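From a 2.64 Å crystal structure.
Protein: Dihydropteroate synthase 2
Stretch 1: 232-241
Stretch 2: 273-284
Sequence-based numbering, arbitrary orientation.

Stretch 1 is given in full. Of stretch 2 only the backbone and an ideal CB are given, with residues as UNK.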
ATOM      1  N   LEU B 232       5.596  14.550   1.988  1.00 37.18           N
ATOM      2  CA  LEU B 232       6.848  13.846   2.023  1.00 37.66           C
ATOM      3  C   LEU B 232       6.636  12.401   1.608  1.00 38.09           C
ATOM      4  O   LEU B 232       7.459  11.837   0.884  1.00 38.77           O
ATOM      5  CB  LEU B 232       7.500  13.954   3.398  1.00 37.67           C
ATOM      6  CG  LEU B 232       7.903  15.370   3.806  1.00 37.06           C
ATOM      7  CD1 LEU B 232       8.617  15.331   5.135  1.00 37.52           C
ATOM      8  CD2 LEU B 232       8.778  16.035   2.748  1.00 37.10           C
ATOM      9  N   LEU B 233       5.520  11.818   2.041  1.00 38.20           N
ATOM     10  CA  LEU B 233       5.140  10.475   1.609  1.00 38.43           C
ATOM     11  C   LEU B 233       5.021  10.392   0.094  1.00 38.50           C
ATOM     12  O   LEU B 233       5.534   9.457  -0.524  1.00 38.67           O
ATOM     13  CB  LEU B 233       3.812  10.058   2.233  1.00 38.42           C
ATOM     14  CG  LEU B 233       3.861   9.238   3.513  1.00 39.24           C
ATOM     15  CD1 LEU B 233       2.461   9.138   4.150  1.00 38.76           C
ATOM     16  CD2 LEU B 233       4.441   7.869   3.210  1.00 39.73           C
ATOM     17  N   ARG B 234       4.338  11.369  -0.498  1.00 38.31           N
ATOM     18  CA  ARG B 234       4.173  11.425  -1.945  1.00 38.04           C
ATOM     19  C   ARG B 234       5.539  11.460  -2.625  1.00 37.95           C
ATOM     20  O   ARG B 234       5.692  10.974  -3.744  1.00 37.74           O
ATOM     21  CB  ARG B 234       3.370  12.665  -2.328  1.00 38.06           C
ATOM     22  CG  ARG B 234       2.854  12.693  -3.749  1.00 37.03           C
ATOM     23  CD  ARG B 234       1.540  13.471  -3.788  1.00 36.46           C
ATOM     24  NE  ARG B 234       1.695  14.882  -4.106  1.00 33.79           N
ATOM     25  CZ  ARG B 234       0.919  15.853  -3.645  1.00 33.17           C
ATOM     26  NH1 ARG B 234      -0.070  15.606  -2.794  1.00 32.64           N
ATOM     27  NH2 ARG B 234       1.154  17.091  -4.024  1.00 32.99           N
ATOM     28  N   HIS B 235       6.525  12.023  -1.931  1.00 37.89           N
ATOM     29  CA  HIS B 235       7.817  12.303  -2.537  1.00 38.32           C
ATOM     30  C   HIS B 235       8.958  11.419  -2.046  1.00 38.41           C
ATOM     31  O   HIS B 235      10.132  11.730  -2.298  1.00 38.61           O
ATOM     32  CB  HIS B 235       8.165  13.788  -2.397  1.00 38.38           C
ATOM     33  CG  HIS B 235       7.459  14.664  -3.385  1.00 38.89           C
ATOM     34  ND1 HIS B 235       6.155  15.078  -3.217  1.00 39.75           N
ATOM     35  CD2 HIS B 235       7.870  15.192  -4.562  1.00 39.63           C
ATOM     36  CE1 HIS B 235       5.797  15.829  -4.246  1.00 40.27           C
ATOM     37  NE2 HIS B 235       6.819  15.912  -5.078  1.00 39.27           N
ATOM     38  N   VAL B 236       8.611  10.305  -1.392  1.00 38.02           N
ATOM     39  CA  VAL B 236       9.599   9.336  -0.919  1.00 37.72           C
ATOM     40  C   VAL B 236      10.666   9.076  -1.974  1.00 37.39           C
ATOM     41  O   VAL B 236      11.839   9.232  -1.685  1.00 37.72           O
ATOM     42  CB  VAL B 236       8.949   8.006  -0.420  1.00 38.15           C
ATOM     43  CG1 VAL B 236       9.998   6.967  -0.119  1.00 37.75           C
ATOM     44  CG2 VAL B 236       8.135   8.249   0.842  1.00 38.44           C
ATOM     45  N   ALA B 237      10.258   8.718  -3.194  1.00 37.11           N
ATOM     46  CA  ALA B 237      11.177   8.535  -4.335  1.00 36.60           C
ATOM     47  C   ALA B 237      12.255   9.606  -4.404  1.00 36.66           C
ATOM     48  O   ALA B 237      13.433   9.292  -4.603  1.00 36.10           O
ATOM     49  CB  ALA B 237      10.415   8.485  -5.647  1.00 36.35           C
ATOM     50  N   ASP B 238      11.849  10.867  -4.238  1.00 36.85           N
ATOM     51  CA  ASP B 238      12.800  11.979  -4.214  1.00 37.14           C
ATOM     52  C   ASP B 238      13.771  11.843  -3.033  1.00 37.31           C
ATOM     53  O   ASP B 238      14.982  11.991  -3.207  1.00 37.22           O
ATOM     54  CB  ASP B 238      12.075  13.326  -4.205  1.00 36.98           C
ATOM     55  CG  ASP B 238      11.281  13.563  -5.478  1.00 37.71           C
ATOM     56  OD1 ASP B 238      11.887  13.549  -6.568  1.00 38.64           O
ATOM     57  OD2 ASP B 238      10.047  13.755  -5.398  1.00 37.99           O
ATOM     58  N   LEU B 239      13.243  11.529  -1.850  1.00 37.50           N
ATOM     59  CA  LEU B 239      14.088  11.256  -0.691  1.00 37.77           C
ATOM     60  C   LEU B 239      15.066  10.114  -0.981  1.00 37.81           C
ATOM     61  O   LEU B 239      16.257  10.227  -0.690  1.00 37.82           O
ATOM     62  CB  LEU B 239      13.251  10.911   0.548  1.00 38.05           C
ATOM     63  CG  LEU B 239      12.460  11.953   1.356  1.00 38.51           C
ATOM     64  CD1 LEU B 239      13.160  13.311   1.378  1.00 37.27           C
ATOM     65  CD2 LEU B 239      11.046  12.084   0.878  1.00 38.69           C
ATOM     66  N   VAL B 240      14.552   9.023  -1.551  1.00 37.68           N
ATOM     67  CA  VAL B 240      15.355   7.839  -1.873  1.00 37.55           C
ATOM     68  C   VAL B 240      16.455   8.176  -2.875  1.00 37.71           C
ATOM     69  O   VAL B 240      17.590   7.747  -2.720  1.00 37.56           O
ATOM     70  CB  VAL B 240      14.466   6.702  -2.425  1.00 37.60           C
ATOM     71  CG1 VAL B 240      15.310   5.512  -2.914  1.00 36.61           C
ATOM     72  CG2 VAL B 240      13.466   6.266  -1.375  1.00 37.09           C
ATOM     73  N   MET B 241      16.100   8.973  -3.880  1.00 38.13           N
ATOM     74  CA  MET B 241      17.016   9.399  -4.928  1.00 38.40           C
ATOM     75  C   MET B 241      18.213  10.223  -4.435  1.00 38.22           C
ATOM     76  O   MET B 241      19.173  10.422  -5.186  1.00 38.02           O
ATOM     77  CB  MET B 241      16.255  10.173  -6.006  1.00 38.95           C
ATOM     78  CG  MET B 241      15.532   9.293  -7.034  1.00 40.58           C
ATOM     79  SD  MET B 241      16.616   8.110  -7.875  1.00 44.93           S
ATOM     80  CE  MET B 241      17.689   9.189  -8.837  1.00 42.97           C
ATOM     81  N   UNK B 273      -0.995   1.036   3.815  1.00 38.39           N
ATOM     82  CA  UNK B 273      -1.019   1.620   2.487  1.00 38.25           C
ATOM     83  C   UNK B 273       0.199   2.511   2.279  1.00 38.39           C
ATOM     84  O   UNK B 273       0.894   2.386   1.271  1.00 38.39           O
ATOM     85  CB  UNK B 273      -2.309   2.415   2.272  1.00 38.25           C
ATOM     86  N   UNK B 274       0.458   3.395   3.244  1.00 38.46           N
ATOM     87  CA  UNK B 274       1.608   4.295   3.208  1.00 38.34           C
ATOM     88  C   UNK B 274       2.914   3.500   3.222  1.00 38.62           C
ATOM     89  O   UNK B 274       3.885   3.861   2.545  1.00 38.76           O
ATOM     90  CB  UNK B 274       1.565   5.266   4.390  1.00 38.34           C
ATOM     91  N   UNK B 275       2.932   2.411   3.984  1.00 38.48           N
ATOM     92  CA  UNK B 275       4.119   1.581   4.071  1.00 38.31           C
ATOM     93  C   UNK B 275       4.404   1.036   2.684  1.00 38.45           C
ATOM     94  O   UNK B 275       5.517   1.198   2.168  1.00 38.36           O
ATOM     95  CB  UNK B 275       3.944   0.453   5.089  1.00 38.31           C
ATOM     96  N   UNK B 276       3.375   0.439   2.078  1.00 38.36           N
ATOM     97  CA  UNK B 276       3.464  -0.164   0.754  1.00 38.18           C
ATOM     98  C   UNK B 276       4.047   0.818  -0.245  1.00 38.37           C
ATOM     99  O   UNK B 276       5.066   0.543  -0.878  1.00 38.65           O
ATOM    100  CB  UNK B 276       2.088  -0.640   0.285  1.00 38.18           C
ATOM    101  N   UNK B 277       3.413   1.983  -0.347  1.00 38.40           N
ATOM    102  CA  UNK B 277       3.858   3.044  -1.231  1.00 38.03           C
ATOM    103  C   UNK B 277       5.303   3.452  -0.957  1.00 38.05           C
ATOM    104  O   UNK B 277       6.113   3.531  -1.873  1.00 38.19           O
ATOM    105  CB  UNK B 277       2.937   4.258  -1.092  1.00 38.03           C
ATOM    106  N   UNK B 278       5.627   3.683   0.309  1.00 37.97           N
ATOM    107  CA  UNK B 278       6.964   4.108   0.679  1.00 37.86           C
ATOM    108  C   UNK B 278       7.987   3.040   0.279  1.00 38.23           C
ATOM    109  O   UNK B 278       9.036   3.359  -0.299  1.00 38.44           O
ATOM    110  CB  UNK B 278       7.039   4.393   2.180  1.00 37.86           C
ATOM    111  N   UNK B 279       7.669   1.775   0.579  1.00 37.95           N
ATOM    112  CA  UNK B 279       8.520   0.656   0.206  1.00 37.51           C
ATOM    113  C   UNK B 279       8.685   0.546  -1.313  1.00 37.51           C
ATOM    114  O   UNK B 279       9.752   0.182  -1.792  1.00 37.57           O
ATOM    115  CB  UNK B 279       7.944  -0.646   0.766  1.00 37.51           C
ATOM    116  N   UNK B 280       7.635   0.865  -2.065  1.00 37.20           N
ATOM    117  CA  UNK B 280       7.690   0.742  -3.520  1.00 36.94           C
ATOM    118  C   UNK B 280       8.542   1.842  -4.136  1.00 36.86           C
ATOM    119  O   UNK B 280       9.054   1.692  -5.241  1.00 36.98           O
ATOM    120  CB  UNK B 280       6.279   0.780  -4.112  1.00 36.94           C
ATOM    121  N   UNK B 281       8.697   2.944  -3.413  1.00 36.51           N
ATOM    122  CA  UNK B 281       9.490   4.056  -3.900  1.00 36.45           C
ATOM    123  C   UNK B 281      10.966   3.936  -3.488  1.00 36.60           C
ATOM    124  O   UNK B 281      11.795   4.764  -3.895  1.00 36.72           O
ATOM    125  CB  UNK B 281       8.905   5.372  -3.383  1.00 36.45           C
ATOM    126  N   UNK B 282      11.287   2.924  -2.682  1.00 36.36           N
ATOM    127  CA  UNK B 282      12.679   2.597  -2.378  1.00 36.53           C
ATOM    128  C   UNK B 282      13.158   2.912  -0.973  1.00 36.72           C
ATOM    129  O   UNK B 282      14.363   2.910  -0.705  1.00 36.72           O
ATOM    130  CB  UNK B 282      13.584   3.336  -3.366  1.00 36.53           C
ATOM    131  N   UNK B 283      12.223   3.192  -0.075  1.00 36.97           N
ATOM    132  CA  UNK B 283      12.550   3.372   1.340  1.00 37.24           C
ATOM    133  C   UNK B 283      13.275   2.123   1.855  1.00 37.25           C
ATOM    134  O   UNK B 283      12.885   1.002   1.524  1.00 37.79           O
ATOM    135  CB  UNK B 283      11.288   3.644   2.161  1.00 37.24           C
ATOM    136  N   UNK B 284      14.325   2.294   2.649  1.00 37.17           N
ATOM    137  CA  UNK B 284      15.098   1.130   3.077  1.00 37.23           C
ATOM    138  C   UNK B 284      14.578   0.492   4.375  1.00 37.55           C
ATOM    139  O   UNK B 284      14.630  -0.735   4.540  1.00 37.51           O
ATOM    140  CB  UNK B 284      16.562   1.534   3.261  1.00 37.23           C
TER

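Stretch 1 presents an apolar strip made by Leu233, Val236, Ala237 and Val240, and no hydrogen bond crosses to stretch 2, so the rules here are mostly rules of fit.

Position 273 has nothing of stretch 1 within reach, so this contact sets no preference; it is Ala273. At 274 the CA-to-CB bond runs sideways, yet the ideal CB already lies 4.0 Å from Leu233 CD1. A small apolar residue satisfies that methyl at once, while a longer one would need a route past it. It is Ala274.

Positions 275 and 276 are helical and free of stretch 1, the first pointing away and the second out of reach, so many residues would suit. They are Thr275, whose OG1 is hydrogen-bonded just outside the stretches, and Ala276.

Position 277 points toward stretch 1, but its ideal CB has no close neighbour there. That space admits a medium or long side chain, apolar or otherwise. Leu277 does not fill it: beyond CB, 5.9 Å from Leu233 CD2, its side chain comes no nearer.

At 278, sideways again, the ideal CB is 4.2 Å from Val236 CG2 and 4.5 Å from Leu233 CD2. Something small and apolar fits against these two methyls. Ala278 touches both, and its carbonyl O lies 3.7 Å from Val236 CG1.

Positions 279 and 280 point away and leave the choice open; they are Ala279 and Ala280.

Position 281 points straight at stretch 1, its ideal CB 3.6 Å from Ala237 N and 3.8 Å from Val236 CG1. With backbone so near, a single methyl is the natural answer. Ala281 packs its CB 4.1 Å from Ala237 CB, and the two CA atoms, of Ala237 and Ala281, approach to 4.8 Å.

Position 282 calls for glycine twice over. Its phi of 109° would jam a CB against the preceding carbonyl O, and an ideal CB would sit 2.8 Å from Val240 CG1, a clash. Gly282 closes the helix in a Schellman motif, the N of 283 bonding back to Ala278 O at 3.2 Å, and Val240 CG2 lies 3.4 Å from Gly282 C.

At 283 the sideways CB lies 4.2 Å from Val236 CG1, favouring a small apolar residue. Ala283 makes that contact.

Position 284 has no neighbour in stretch 1, so a long or polar chain is free to leave; Arg284 does, its end leading away.

Stretch 2, residues 273-284: AATALAAAAGAR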
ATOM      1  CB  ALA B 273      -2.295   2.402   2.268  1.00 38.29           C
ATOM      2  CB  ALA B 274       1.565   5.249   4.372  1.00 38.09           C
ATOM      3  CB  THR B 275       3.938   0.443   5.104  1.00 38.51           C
ATOM      4  OG1 THR B 275       3.623   1.015   6.384  1.00 37.99           O
ATOM      5  CG2 THR B 275       5.201  -0.407   5.216  1.00 37.41           C
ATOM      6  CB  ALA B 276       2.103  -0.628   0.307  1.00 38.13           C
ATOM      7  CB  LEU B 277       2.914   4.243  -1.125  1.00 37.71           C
ATOM      8  CG  LEU B 277       1.761   4.275  -2.145  1.00 38.30           C
ATOM      9  CD1 LEU B 277       0.917   3.008  -2.138  1.00 36.97           C
ATOM     10  CD2 LEU B 277       0.878   5.504  -1.955  1.00 37.76           C
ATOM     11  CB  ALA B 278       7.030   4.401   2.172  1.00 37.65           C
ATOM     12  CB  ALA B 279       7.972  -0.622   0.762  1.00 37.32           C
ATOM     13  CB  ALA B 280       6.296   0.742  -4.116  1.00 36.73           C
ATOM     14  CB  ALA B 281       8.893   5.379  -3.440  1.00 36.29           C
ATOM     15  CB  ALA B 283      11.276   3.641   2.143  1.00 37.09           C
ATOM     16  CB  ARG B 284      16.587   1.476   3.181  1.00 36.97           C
ATOM     17  CG  ARG B 284      17.475   0.344   3.694  1.00 37.47           C
ATOM     18  CD  ARG B 284      18.043  -0.562   2.591  1.00 38.10           C
ATOM     19  NE  ARG B 284      18.980  -1.559   3.135  1.00 39.63           N
ATOM     20  CZ  ARG B 284      20.260  -1.324   3.453  1.00 41.44           C
ATOM     21  NH1 ARG B 284      20.803  -0.114   3.292  1.00 41.56           N
ATOM     22  NH2 ARG B 284      21.017  -2.308   3.933  1.00 41.81           N
TER
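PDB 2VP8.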